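PDB 4PEV: membrane lipoprotein family protein from Aeropyrum pernix, which probably serves as the solute-binding component of an ABC transporter and holds adenosine in the cleft between its two lobes. Local coordinates for residues V118-L121 and W122-P125; L298-V301 and D302-V305; V305-A308 and I309-V313; V322-G325 and L326-G330; G332-E336 and E337-Y341. All blocks are in the same frame, centred on the assembly; numbering follows the deposited sequence.

The five contacts are all local and come in series along the chain of a two-lobed binding protein, one early and four between residues 298 and 341. Interaction 1 starts a helix after strand 114-118 of the parallel sheet. Interactions 2 and 3 share Val305 and helix 301-313, with centres about 12 Å apart; the first carries the chain over from strand 293-299 of the mixed sheet. Interaction 4 leads from strand 320-324 back toward that sheet and touches interaction 2 through Arg300 N and Gly330 O. Interaction 5 follows, its strand 331-333 pairing with 293-299. Centres of interactions 1 and 5 are about 29 Å apart, spanning both lobes, with the adenosine site between.

Interaction 1 of 5, residues V118-L121 and W122-P125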
loop_
_atom_site.group_PDB
_atom_site.type_symbol
_atom_site.label_atom_id
_atom_site.label_comp_id
_atom_site.label_asym_id
_atom_site.label_seq_id
_atom_site.Cartn_x
_atom_site.Cartn_y
_atom_site.Cartn_z
ATOM N N VAL C 118 -8.465 -10.696 4.125
ATOM C CA VAL C 118 -7.530 -9.579 3.961
ATOM C C VAL C 118 -6.227 -10.033 3.305
ATOM O O VAL C 118 -5.270 -10.416 3.986
ATOM C CB VAL C 118 -7.228 -8.886 5.322
ATOM C CG1 VAL C 118 -6.209 -7.763 5.170
ATOM C CG2 VAL C 118 -8.500 -8.330 5.930
ATOM N N GLY C 119 -6.197 -9.959 1.981
ATOM C CA GLY C 119 -4.974 -10.179 1.243
ATOM C C GLY C 119 -5.173 -11.071 0.039
ATOM O O GLY C 119 -6.020 -11.967 0.036
ATOM N N PHE C 120 -4.374 -10.808 -0.984
ATOM C CA PHE C 120 -4.383 -11.578 -2.206
ATOM C C PHE C 120 -4.273 -13.088 -2.008
ATOM O O PHE C 120 -4.911 -13.832 -2.745
ATOM C CB PHE C 120 -3.239 -11.107 -3.118
ATOM C CG PHE C 120 -3.024 -11.988 -4.302
ATOM C CD1 PHE C 120 -3.883 -11.910 -5.401
ATOM C CD2 PHE C 120 -2.006 -12.932 -4.301
ATOM C CE1 PHE C 120 -3.710 -12.748 -6.486
ATOM C CE2 PHE C 120 -1.829 -13.774 -5.379
ATOM C CZ PHE C 120 -2.680 -13.678 -6.474
ATOM N N LEU C 121 -3.465 -13.555 -1.051
ATOM C CA LEU C 121 -3.217 -14.996 -0.921
ATOM C C LEU C 121 -4.463 -15.833 -0.613
ATOM O O LEU C 121 -4.436 -17.065 -0.749
ATOM C CB LEU C 121 -2.156 -15.294 0.131
ATOM C CG LEU C 121 -0.757 -14.678 -0.005
ATOM C CD1 LEU C 121 0.139 -15.222 1.104
ATOM C CD2 LEU C 121 -0.143 -14.962 -1.371
ATOM N N TRP C 122 -5.539 -15.167 -0.200
ATOM C CA TRP C 122 -6.843 -15.801 0.014
ATOM C C TRP C 122 -7.617 -16.129 -1.270
ATOM O O TRP C 122 -8.630 -16.814 -1.225
ATOM C CB TRP C 122 -7.720 -14.880 0.873
ATOM C CG TRP C 122 -7.373 -14.898 2.315
ATOM C CD1 TRP C 122 -6.910 -13.861 3.060
ATOM C CD2 TRP C 122 -7.462 -16.023 3.197
ATOM N NE1 TRP C 122 -6.698 -14.270 4.352
ATOM C CE2 TRP C 122 -7.036 -15.591 4.465
ATOM C CE3 TRP C 122 -7.874 -17.355 3.035
ATOM C CZ2 TRP C 122 -7.001 -16.434 5.565
ATOM C CZ3 TRP C 122 -7.852 -18.196 4.133
ATOM C CH2 TRP C 122 -7.413 -17.737 5.380
ATOM N N GLN C 123 -7.148 -15.634 -2.405
ATOM C CA GLN C 123 -7.873 -15.764 -3.658
ATOM C C GLN C 123 -7.968 -17.203 -4.129
ATOM O O GLN C 123 -9.015 -17.639 -4.561
ATOM C CB GLN C 123 -7.196 -14.947 -4.736
ATOM C CG GLN C 123 -8.085 -14.660 -5.909
ATOM C CD GLN C 123 -7.289 -14.174 -7.086
ATOM O OE1 GLN C 123 -6.925 -12.999 -7.176
ATOM N NE2 GLN C 123 -6.997 -15.082 -7.993
ATOM N N GLU C 124 -6.862 -17.924 -4.061
ATOM C CA GLU C 124 -6.835 -19.337 -4.418
ATOM C C GLU C 124 -7.774 -20.158 -3.530
ATOM O O GLU C 124 -8.680 -20.798 -4.051
ATOM C CB GLU C 124 -5.406 -19.872 -4.326
ATOM C CG GLU C 124 -4.702 -20.095 -5.652
ATOM C CD GLU C 124 -4.333 -21.553 -5.844
ATOM O OE1 GLU C 124 -3.166 -21.821 -6.227
ATOM O OE2 GLU C 124 -5.198 -22.428 -5.576
ATOM N N PRO C 125 -7.581 -20.131 -2.189
ATOM C CA PRO C 125 -8.462 -20.916 -1.340
ATOM C C PRO C 125 -9.936 -20.551 -1.438
ATOM O O PRO C 125 -10.783 -21.424 -1.292
ATOM C CB PRO C 125 -7.946 -20.611 0.068
ATOM C CG PRO C 125 -6.525 -20.269 -0.122
ATOM C CD PRO C 125 -6.534 -19.478 -1.385
#
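Trp122, Leu121 and Phe120 carry this turn, which leads from a strand end into a helix. The indole of Trp122 folds back toward the start of the turn: Gly119 O lies at its edge, near the ring plane, and CD1 is 3.7 Å from Val118 N. With chi1 at -77°, Trp122 CG lies beside its own backbone N, which turns the ring back along the incoming chain. Trp122 N donates to Gly119 O at 3.2 Å, from above the carbonyl plane. The next bond, Gln123 N to Phe120 O, measures 2.9 Å, so two successive i to i+3 bonds define a 3-10 start to the helix. The amide of Gln123 comes to the Phe120 ring with OE1 3.3 Å from CE1, the two planes standing 80° apart. Leu121 O lies 3.3 Å from Pro125 CD, while the leucine side chain points away from the helix start and packs on Val61 and Leu96. Gly119, close to the adenosine, has backbone angles that call for glycine. Leu121 N is held by Asp60, an adenosine-binding residue. Val118 packs on strand 54-59 and helix 69-84, Trp122 also reaches strand 54-59, and Phe120 touches Pro196 and Pro197 of helix 196-214.

Interaction 2 of 5, residues L298-V301 and D302-V305; sequences LKRV and DVAV. With ADN (adenosine), chain F.
A side-on salt bridge between Arg300 and Asp302 clamps a buried strand-to-helix junction, where strand 293-299 ends and helix 301-313 begins. Two nitrogens of the arginine each take one carboxylate oxygen: NE meets Asp302 OD1 at 3.1 Å and NH2 meets OD2 at 2.9 Å, the latter nearly straight at 172°. Both oxygens use their syn lone pairs, and the guanidinium and carboxylate are nearly coplanar. The arginine chain gets there by curling at chi2 and chi3 (-51° and -56°), which brings the NE edge round to the acid; Val303 CG2 then lies over one guanidinium face, toward its rim. Arg79 forms a second salt bridge with Asp302 OD2. Arg300 is the N-cap residue and the centre of an inverse gamma turn, its carbonyl O accepting from Ala304 N at 3.3 Å. This is one of three places where the chain passes between the two sheets, consistent with the hinge of a type I periplasmic binding protein. Val305 N to Val301 O, 3.0 Å and almost linear, continues the helix. On the cleft side, Lys299 NZ donates to adenosine O2' at 3.1 Å and weakly to O3', while salt bridges to Asp142 and Glu159 hold the same ammonium group; Asp142 itself hydrogen-bonds the nucleoside.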
loop_
_atom_site.group_PDB
_atom_site.type_symbol
_atom_site.label_atom_id
_atom_site.label_comp_id
_atom_site.label_asym_id
_atom_site.label_seq_id
_atom_site.Cartn_x
_atom_site.Cartn_y
_atom_site.Cartn_z
ATOM N N LEU C 298 -1.472 6.205 0.198
ATOM C CA LEU C 298 -2.583 5.717 1.018
ATOM C C LEU C 298 -3.372 4.705 0.259
ATOM O O LEU C 298 -3.595 4.863 -0.927
ATOM C CB LEU C 298 -3.540 6.836 1.406
ATOM C CG LEU C 298 -2.936 7.966 2.215
ATOM C CD1 LEU C 298 -3.938 9.105 2.278
ATOM C CD2 LEU C 298 -2.552 7.485 3.605
ATOM N N LYS C 299 -3.809 3.674 0.966
ATOM C CA LYS C 299 -4.703 2.671 0.419
ATOM C C LYS C 299 -5.786 2.478 1.455
ATOM O O LYS C 299 -5.502 2.048 2.577
ATOM C CB LYS C 299 -3.944 1.376 0.168
ATOM C CG LYS C 299 -4.789 0.297 -0.478
ATOM C CD LYS C 299 -4.035 -0.503 -1.548
ATOM C CE LYS C 299 -3.525 -1.835 -1.039
ATOM N NZ LYS C 299 -2.924 -2.651 -2.134
ATOM N N ARG C 300 -7.019 2.824 1.097
ATOM C CA ARG C 300 -8.113 2.851 2.063
ATOM C C ARG C 300 -8.768 1.488 2.251
ATOM O O ARG C 300 -9.964 1.310 2.006
ATOM C CB ARG C 300 -9.138 3.905 1.667
ATOM C CG ARG C 300 -8.556 5.307 1.516
ATOM C CD ARG C 300 -7.724 5.726 2.728
ATOM N NE ARG C 300 -8.503 5.644 3.958
ATOM C CZ ARG C 300 -9.275 6.617 4.426
ATOM N NH1 ARG C 300 -9.367 7.765 3.789
ATOM N NH2 ARG C 300 -9.954 6.448 5.543
ATOM N N VAL C 301 -7.966 0.546 2.745
ATOM C CA VAL C 301 -8.436 -0.791 3.089
ATOM C C VAL C 301 -9.519 -0.744 4.175
ATOM O O VAL C 301 -10.421 -1.589 4.218
ATOM C CB VAL C 301 -7.262 -1.663 3.579
ATOM C CG1 VAL C 301 -7.743 -3.029 4.060
ATOM C CG2 VAL C 301 -6.243 -1.841 2.471
ATOM N N ASP C 302 -9.408 0.245 5.057
ATOM C CA ASP C 302 -10.370 0.449 6.133
ATOM C C ASP C 302 -11.749 0.751 5.595
ATOM O O ASP C 302 -12.741 0.281 6.148
ATOM C CB ASP C 302 -9.902 1.559 7.074
ATOM C CG ASP C 302 -9.623 2.873 6.362
ATOM O OD1 ASP C 302 -8.998 2.888 5.268
ATOM O OD2 ASP C 302 -10.026 3.909 6.924
ATOM N N VAL C 303 -11.810 1.497 4.497
ATOM C CA VAL C 303 -13.086 1.832 3.886
ATOM C C VAL C 303 -13.654 0.604 3.194
ATOM O O VAL C 303 -14.843 0.350 3.284
ATOM C CB VAL C 303 -12.966 3.031 2.920
ATOM C CG1 VAL C 303 -14.266 3.277 2.181
ATOM C CG2 VAL C 303 -12.562 4.276 3.695
ATOM N N ALA C 304 -12.818 -0.170 2.515
ATOM C CA ALA C 304 -13.279 -1.446 1.942
ATOM C C ALA C 304 -13.979 -2.269 3.013
ATOM O O ALA C 304 -15.175 -2.543 2.898
ATOM C CB ALA C 304 -12.117 -2.241 1.356
ATOM N N VAL C 305 -13.232 -2.616 4.063
ATOM C CA VAL C 305 -13.729 -3.469 5.146
ATOM C C VAL C 305 -14.989 -2.892 5.756
ATOM O O VAL C 305 -15.954 -3.621 5.985
ATOM C CB VAL C 305 -12.689 -3.635 6.279
ATOM C CG1 VAL C 305 -13.304 -4.287 7.515
ATOM C CG2 VAL C 305 -11.502 -4.453 5.809
HETATM O "O5'" ADN F . 2.579 -2.849 2.177
HETATM C "C5'" ADN F . 2.502 -2.745 0.742
HETATM C "C4'" ADN F . 1.454 -3.639 0.072
HETATM O "O4'" ADN F . 1.756 -5.029 0.224
HETATM C "C3'" ADN F . 0.015 -3.517 0.566
HETATM O "O3'" ADN F . -0.654 -2.379 0.014
HETATM C "C2'" ADN F . -0.585 -4.850 0.134
HETATM O "O2'" ADN F . -1.006 -4.863 -1.237
HETATM C "C1'" ADN F . 0.565 -5.806 0.313
HETATM N N9 ADN F . 0.528 -6.443 1.643
HETATM C C8 ADN F . 0.946 -5.920 2.819
HETATM N N7 ADN F . 0.774 -6.800 3.841
HETATM C C5 ADN F . 0.240 -7.915 3.297
HETATM C C6 ADN F . -0.206 -9.240 3.777
HETATM N N6 ADN F . -0.109 -9.546 5.085
HETATM N N1 ADN F . -0.717 -10.116 2.877
HETATM C C2 ADN F . -0.833 -9.821 1.565
HETATM N N3 ADN F . -0.452 -8.641 1.059
HETATM C C4 ADN F . 0.075 -7.670 1.853
#

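Interaction 3 of 5, residues V305-A308 and I309-V313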
loop_
_atom_site.group_PDB
_atom_site.type_symbol
_atom_site.label_atom_id
_atom_site.label_comp_id
_atom_site.label_asym_id
_atom_site.label_seq_id
_atom_site.Cartn_x
_atom_site.Cartn_y
_atom_site.Cartn_z
ATOM N N VAL C 305 -13.232 -2.616 4.063
ATOM C CA VAL C 305 -13.729 -3.469 5.146
ATOM C C VAL C 305 -14.989 -2.892 5.756
ATOM O O VAL C 305 -15.954 -3.621 5.985
ATOM C CB VAL C 305 -12.689 -3.635 6.279
ATOM C CG1 VAL C 305 -13.304 -4.287 7.515
ATOM C CG2 VAL C 305 -11.502 -4.453 5.809
ATOM N N TYR C 306 -14.970 -1.589 6.027
ATOM C CA TYR C 306 -16.116 -0.907 6.634
ATOM C C TYR C 306 -17.357 -0.889 5.710
ATOM O O TYR C 306 -18.482 -1.088 6.167
ATOM C CB TYR C 306 -15.741 0.533 7.036
ATOM C CG TYR C 306 -16.900 1.268 7.658
ATOM C CD1 TYR C 306 -17.173 1.124 8.999
ATOM C CD2 TYR C 306 -17.755 2.052 6.892
ATOM C CE1 TYR C 306 -18.250 1.762 9.579
ATOM C CE2 TYR C 306 -18.836 2.684 7.462
ATOM C CZ TYR C 306 -19.073 2.534 8.808
ATOM O OH TYR C 306 -20.134 3.149 9.422
ATOM N N THR C 307 -17.146 -0.643 4.419
ATOM C CA THR C 307 -18.219 -0.664 3.440
ATOM C C THR C 307 -18.805 -2.066 3.317
ATOM O O THR C 307 -20.009 -2.245 3.371
ATOM C CB THR C 307 -17.702 -0.160 2.073
ATOM O OG1 THR C 307 -17.406 1.242 2.183
ATOM C CG2 THR C 307 -18.724 -0.377 0.967
ATOM N N ALA C 308 -17.956 -3.069 3.172
ATOM C CA ALA C 308 -18.442 -4.460 3.080
ATOM C C ALA C 308 -19.257 -4.914 4.304
ATOM O O ALA C 308 -20.190 -5.707 4.176
ATOM C CB ALA C 308 -17.277 -5.409 2.849
ATOM N N ILE C 309 -18.886 -4.429 5.486
ATOM C CA ILE C 309 -19.597 -4.759 6.711
ATOM C C ILE C 309 -20.909 -3.994 6.815
ATOM O O ILE C 309 -21.917 -4.540 7.277
ATOM C CB ILE C 309 -18.742 -4.453 7.942
ATOM C CG1 ILE C 309 -17.555 -5.402 7.977
ATOM C CG2 ILE C 309 -19.549 -4.622 9.218
ATOM C CD1 ILE C 309 -16.473 -4.994 8.944
ATOM N N LYS C 310 -20.891 -2.729 6.406
ATOM C CA LYS C 310 -22.104 -1.904 6.423
ATOM C C LYS C 310 -23.141 -2.483 5.463
ATOM O O LYS C 310 -24.271 -2.755 5.855
ATOM C CB LYS C 310 -21.790 -0.463 6.045
ATOM C CG LYS C 310 -22.842 0.512 6.507
ATOM C CD LYS C 310 -22.575 1.905 5.978
ATOM C CE LYS C 310 -23.434 2.929 6.707
ATOM N NZ LYS C 310 -23.615 4.139 5.862
ATOM N N ASP C 311 -22.738 -2.710 4.216
ATOM C CA ASP C 311 -23.596 -3.371 3.231
ATOM C C ASP C 311 -24.333 -4.555 3.871
ATOM O O ASP C 311 -25.550 -4.646 3.770
ATOM C CB ASP C 311 -22.794 -3.837 2.000
ATOM C CG ASP C 311 -22.499 -2.698 0.994
ATOM O OD1 ASP C 311 -22.694 -1.505 1.313
ATOM O OD2 ASP C 311 -22.065 -3.002 -0.140
ATOM N N VAL C 312 -23.619 -5.439 4.560
ATOM C CA VAL C 312 -24.282 -6.589 5.188
ATOM C C VAL C 312 -25.258 -6.149 6.266
ATOM O O VAL C 312 -26.360 -6.675 6.343
ATOM C CB VAL C 312 -23.289 -7.595 5.794
ATOM C CG1 VAL C 312 -24.022 -8.662 6.604
ATOM C CG2 VAL C 312 -22.469 -8.241 4.689
ATOM N N VAL C 313 -24.859 -5.179 7.083
ATOM C CA VAL C 313 -25.697 -4.712 8.190
ATOM C C VAL C 313 -27.042 -4.166 7.696
ATOM O O VAL C 313 -28.062 -4.288 8.381
ATOM C CB VAL C 313 -24.941 -3.675 9.066
ATOM C CG1 VAL C 313 -25.894 -2.866 9.944
ATOM C CG2 VAL C 313 -23.910 -4.378 9.940
#
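Val305 and Ile309, one helical turn apart, make the close-packed side of this contact. Their side chains lie side by side and point the same way, with Val305 CG1 3.5 Å from Ile309 CD1. The valine methyl CG1 stands opposite its own backbone N (chi1 169°), on the side from which the isoleucine chain comes back to meet it. Ile309 N donates to Val305 O at 3.1 Å. Ala308 is buried on this half too, and Ala308 O lies 3.4 Å from Val312 CG2. These residues belong to the inward face of helix 301-313, which lies against the parallel sheet: Val305 packs on Val116, Ile309 on Leu114 and Ala308 on Tyr155, while Ile309 also touches Ala80 of helix 69-84. Regular alpha-helical i to i+4 bonding continues round the cylinder, with Lys310 N to Tyr306 O at 2.9 Å and Asp311 N to Thr307 O at 2.9 Å; Val312 N to Ala308 O is weak. On the other flanks, where Tyr306, Thr307 and Lys310 are partly exposed, the two segments touch more loosely. The extended Lys310 chain passes obliquely by the Tyr306 ring with a single near approach, CD to CE2 at 4.1 Å; the ring also packs on Ala80 and Leu84 and has a cation-pi partner in Arg79. Thr307 CG2 and Asp311 OD1, also 4.1 Å apart, lie alongside one another, and Thr307 still touches Tyr155; the polar ends have other partners, Thr307 OG1 bonding Val303 O and Asp311 forming a salt bridge with Arg316.

Interaction 4 of 5, residues V322-G325 and L326-G330; sequences VSLG and LKEGG
Glu328 reaches back to Gly325 because its CG sits beside its own backbone N (chi1 -59°) and the chain then bends at chi2 (84°), returning the carboxylate to the strand end. Glu328 OE1 accepts from Gly325 N at 2.9 Å, the donor approaching from well above the carboxylate plane. In the reverse direction Glu328 N donates to Gly325 O at 3.2 Å, so the two residues are tied by a reciprocal pair of bonds, one through the side chain and one through the backbone. Gly330 N adds a weak bond to the same carbonyl oxygen. Within the turn, Gly329 N donates to Leu326 O at 3.1 Å, and the positive phi of Gly329 is one that calls for glycine. Leu324 crosses the aliphatic part of the glutamate, with CD2 4.2 Å from Glu328 CB. OE1 has a second partner, and the charge its counter-ion, in Arg158, which bonds Ser323 OG as well. Gly330 pairs through its backbone with Arg300. The turn thus links strand 320-324 of one sheet to strand 331-333 of the other, a crossing consistent with the interlobe hinge of type I periplasmic binding proteins.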
loop_
_atom_site.group_PDB
_atom_site.type_symbol
_atom_site.label_atom_id
_atom_site.label_comp_id
_atom_site.label_asym_id
_atom_site.label_seq_id
_atom_site.Cartn_x
_atom_site.Cartn_y
_atom_site.Cartn_z
ATOM N N VAL C 322 -15.385 -4.436 -6.967
ATOM C CA VAL C 322 -15.441 -2.999 -6.682
ATOM C C VAL C 322 -14.010 -2.469 -6.800
ATOM O O VAL C 322 -13.162 -2.791 -5.971
ATOM C CB VAL C 322 -15.983 -2.714 -5.259
ATOM C CG1 VAL C 322 -16.025 -1.226 -4.981
ATOM C CG2 VAL C 322 -17.361 -3.332 -5.066
ATOM N N SER C 323 -13.756 -1.688 -7.852
ATOM C CA SER C 323 -12.424 -1.189 -8.188
ATOM C C SER C 323 -12.254 0.236 -7.643
ATOM O O SER C 323 -13.113 1.100 -7.830
ATOM C CB SER C 323 -12.204 -1.235 -9.713
ATOM O OG SER C 323 -10.879 -0.891 -10.099
ATOM N N LEU C 324 -11.120 0.469 -6.984
ATOM C CA LEU C 324 -10.879 1.686 -6.216
ATOM C C LEU C 324 -9.519 2.327 -6.521
ATOM O O LEU C 324 -8.474 1.672 -6.484
ATOM C CB LEU C 324 -10.971 1.358 -4.733
ATOM C CG LEU C 324 -12.311 0.789 -4.285
ATOM C CD1 LEU C 324 -12.281 0.493 -2.797
ATOM C CD2 LEU C 324 -13.433 1.766 -4.614
ATOM N N GLY C 325 -9.566 3.626 -6.807
ATOM C CA GLY C 325 -8.409 4.404 -7.217
ATOM C C GLY C 325 -8.598 5.842 -6.783
ATOM O O GLY C 325 -9.418 6.133 -5.911
ATOM N N LEU C 326 -7.843 6.746 -7.407
ATOM C CA LEU C 326 -7.861 8.169 -7.044
ATOM C C LEU C 326 -9.260 8.729 -7.156
ATOM O O LEU C 326 -9.702 9.407 -6.261
ATOM C CB LEU C 326 -6.915 8.988 -7.922
ATOM C CG LEU C 326 -5.454 8.527 -7.975
ATOM C CD1 LEU C 326 -4.687 9.194 -9.114
ATOM C CD2 LEU C 326 -4.764 8.775 -6.635
ATOM N N LYS C 327 -9.962 8.414 -8.239
ATOM C CA LYS C 327 -11.289 8.969 -8.456
ATOM C C LYS C 327 -12.233 8.795 -7.253
ATOM O O LYS C 327 -12.976 9.707 -6.927
ATOM C CB LYS C 327 -11.943 8.401 -9.730
ATOM C CG LYS C 327 -13.074 9.285 -10.262
ATOM C CD LYS C 327 -14.061 8.538 -11.146
ATOM C CE LYS C 327 -13.616 8.527 -12.606
ATOM N NZ LYS C 327 -14.563 7.768 -13.471
ATOM N N GLU C 328 -12.196 7.641 -6.590
ATOM C CA GLU C 328 -13.168 7.331 -5.527
ATOM C C GLU C 328 -12.718 7.725 -4.123
ATOM O O GLU C 328 -13.494 7.615 -3.193
ATOM C CB GLU C 328 -13.514 5.841 -5.526
ATOM C CG GLU C 328 -14.099 5.334 -6.838
ATOM C CD GLU C 328 -13.053 4.955 -7.884
ATOM O OE1 GLU C 328 -11.847 5.220 -7.698
ATOM O OE2 GLU C 328 -13.440 4.386 -8.922
ATOM N N GLY C 329 -11.475 8.175 -3.972
ATOM C CA GLY C 329 -10.871 8.375 -2.660
ATOM C C GLY C 329 -10.175 7.129 -2.138
ATOM O O GLY C 329 -9.617 7.142 -1.041
ATOM N N GLY C 330 -10.194 6.052 -2.916
ATOM C CA GLY C 330 -9.660 4.762 -2.465
ATOM C C GLY C 330 -8.146 4.756 -2.340
ATOM O O GLY C 330 -7.575 4.003 -1.550
#

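Interaction 5 of 5, residues G332-E336 and E337-Y341; sequences GLSDE and EIIRY
From Asp335 the backbone turns out of strand 331-333 into helix 336-348, and Ile339 N closes the first full turn on Asp335 O at 3.0 Å, with an N-H...O angle of 161°. Arg340 N repeats the pattern on Glu336 O at 3.1 Å. Asp335 is the N-cap residue: its OD1 accepts from Ile338 N at 3.1 Å, and the bond is practically straight at 178°, meeting the oxygen nearly along its C-O axis. Its chi1 of 74° makes this possible, placing CG between the backbone N and the carbonyl carbon and so turning the carboxylate over the N-terminal end of the helix, toward the N-H of Ile338. The side chain of Ile338 crosses that of Asp335 at about a right angle. On the buried side, Ile339 CG1 faces Ser334 OG, whose hydroxyl is hydrogen-bonded to Glu286; the isoleucine also packs on Val361 and Met366 of helix 358-372. Arg340 turns one guanidinium face, near its rim, toward Glu336 O, while its salt bridge goes to Glu359. Asp335 OD2 and Glu337 OE1 are like charges 5.4 Å apart, and Glu336 adds a third acid at this end. Acidic groups gathered at a helix N-terminus would be expected to interact favourably with its partial positive charge, though mutual repulsion of these carboxylates would work against part of this gain; the cap also satisfies an N-H of the first turn.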
loop_
_atom_site.group_PDB
_atom_site.type_symbol
_atom_site.label_atom_id
_atom_site.label_comp_id
_atom_site.label_asym_id
_atom_site.label_seq_id
_atom_site.Cartn_x
_atom_site.Cartn_y
_atom_site.Cartn_z
ATOM N N GLY C 332 -4.645 7.677 -2.408
ATOM C CA GLY C 332 -4.288 9.076 -2.276
ATOM C C GLY C 332 -2.894 9.244 -1.732
ATOM O O GLY C 332 -2.194 8.255 -1.511
ATOM N N LEU C 333 -2.484 10.498 -1.547
ATOM C CA LEU C 333 -1.262 10.824 -0.832
ATOM C C LEU C 333 -1.605 11.435 0.508
ATOM O O LEU C 333 -2.665 12.028 0.714
ATOM C CB LEU C 333 -0.404 11.817 -1.609
ATOM C CG LEU C 333 0.162 11.379 -2.961
ATOM C CD1 LEU C 333 0.935 12.528 -3.571
ATOM C CD2 LEU C 333 1.071 10.169 -2.833
ATOM N N SER C 334 -0.654 11.286 1.408
ATOM C CA SER C 334 -0.731 11.778 2.758
ATOM C C SER C 334 -0.760 13.317 2.800
ATOM O O SER C 334 0.192 13.950 2.360
ATOM C CB SER C 334 0.522 11.244 3.462
ATOM O OG SER C 334 0.479 11.424 4.849
ATOM N N ASP C 335 -1.834 13.919 3.328
ATOM C CA ASP C 335 -1.888 15.385 3.575
ATOM C C ASP C 335 -1.874 15.745 5.088
ATOM O O ASP C 335 -1.769 14.866 5.924
ATOM C CB ASP C 335 -3.116 15.989 2.877
ATOM C CG ASP C 335 -4.421 15.660 3.589
ATOM O OD1 ASP C 335 -4.366 15.355 4.791
ATOM O OD2 ASP C 335 -5.504 15.712 2.961
ATOM N N GLU C 336 -1.998 17.029 5.433
ATOM C CA GLU C 336 -1.934 17.496 6.847
ATOM C C GLU C 336 -2.827 16.721 7.804
ATOM O O GLU C 336 -2.371 16.215 8.820
ATOM C CB GLU C 336 -2.322 18.982 6.982
ATOM C CG GLU C 336 -1.256 20.001 6.582
ATOM C CD GLU C 336 -1.246 20.330 5.082
ATOM O OE1 GLU C 336 -0.881 21.482 4.748
ATOM O OE2 GLU C 336 -1.593 19.452 4.237
ATOM N N GLU C 337 -4.110 16.650 7.483
ATOM C CA GLU C 337 -5.081 16.090 8.413
ATOM C C GLU C 337 -4.909 14.575 8.577
ATOM O O GLU C 337 -5.000 14.054 9.691
ATOM C CB GLU C 337 -6.514 16.468 8.002
ATOM C CG GLU C 337 -7.218 15.511 7.056
ATOM C CD GLU C 337 -8.721 15.726 7.043
ATOM O OE1 GLU C 337 -9.156 16.865 6.749
ATOM O OE2 GLU C 337 -9.467 14.759 7.327
ATOM N N ILE C 338 -4.625 13.893 7.471
ATOM C CA ILE C 338 -4.434 12.437 7.463
ATOM C C ILE C 338 -3.193 12.094 8.316
ATOM O O ILE C 338 -3.201 11.140 9.089
ATOM C CB ILE C 338 -4.245 11.851 6.033
ATOM C CG1 ILE C 338 -5.219 12.451 4.990
ATOM C CG2 ILE C 338 -4.378 10.340 6.067
ATOM C CD1 ILE C 338 -6.544 11.733 4.794
ATOM N N ILE C 339 -2.143 12.901 8.175
ATOM C CA ILE C 339 -0.912 12.732 8.939
ATOM C C ILE C 339 -1.160 12.859 10.432
ATOM O O ILE C 339 -0.661 12.049 11.218
ATOM C CB ILE C 339 0.156 13.769 8.523
ATOM C CG1 ILE C 339 0.672 13.451 7.127
ATOM C CG2 ILE C 339 1.343 13.771 9.478
ATOM C CD1 ILE C 339 1.434 14.586 6.488
ATOM N N ARG C 340 -1.928 13.879 10.809
ATOM C CA ARG C 340 -2.223 14.131 12.212
ATOM C C ARG C 340 -3.156 13.044 12.752
ATOM O O ARG C 340 -3.008 12.622 13.885
ATOM C CB ARG C 340 -2.835 15.528 12.404
ATOM C CG ARG C 340 -2.977 15.949 13.870
ATOM C CD ARG C 340 -3.497 17.378 14.060
ATOM N NE ARG C 340 -4.039 17.969 12.828
ATOM C CZ ARG C 340 -3.497 18.988 12.146
ATOM N NH1 ARG C 340 -2.378 19.581 12.566
ATOM N NH2 ARG C 340 -4.086 19.434 11.030
ATOM N N TYR C 341 -4.096 12.576 11.940
ATOM C CA TYR C 341 -5.044 11.547 12.378
ATOM C C TYR C 341 -4.381 10.251 12.837
ATOM O O TYR C 341 -4.741 9.682 13.880
ATOM C CB TYR C 341 -6.007 11.238 11.248
ATOM C CG TYR C 341 -6.905 10.057 11.483
ATOM C CD1 TYR C 341 -8.051 10.170 12.267
ATOM C CD2 TYR C 341 -6.642 8.836 10.874
ATOM C CE1 TYR C 341 -8.899 9.087 12.455
ATOM C CE2 TYR C 341 -7.480 7.752 11.045
ATOM C CZ TYR C 341 -8.602 7.876 11.839
ATOM O OH TYR C 341 -9.426 6.786 12.002
#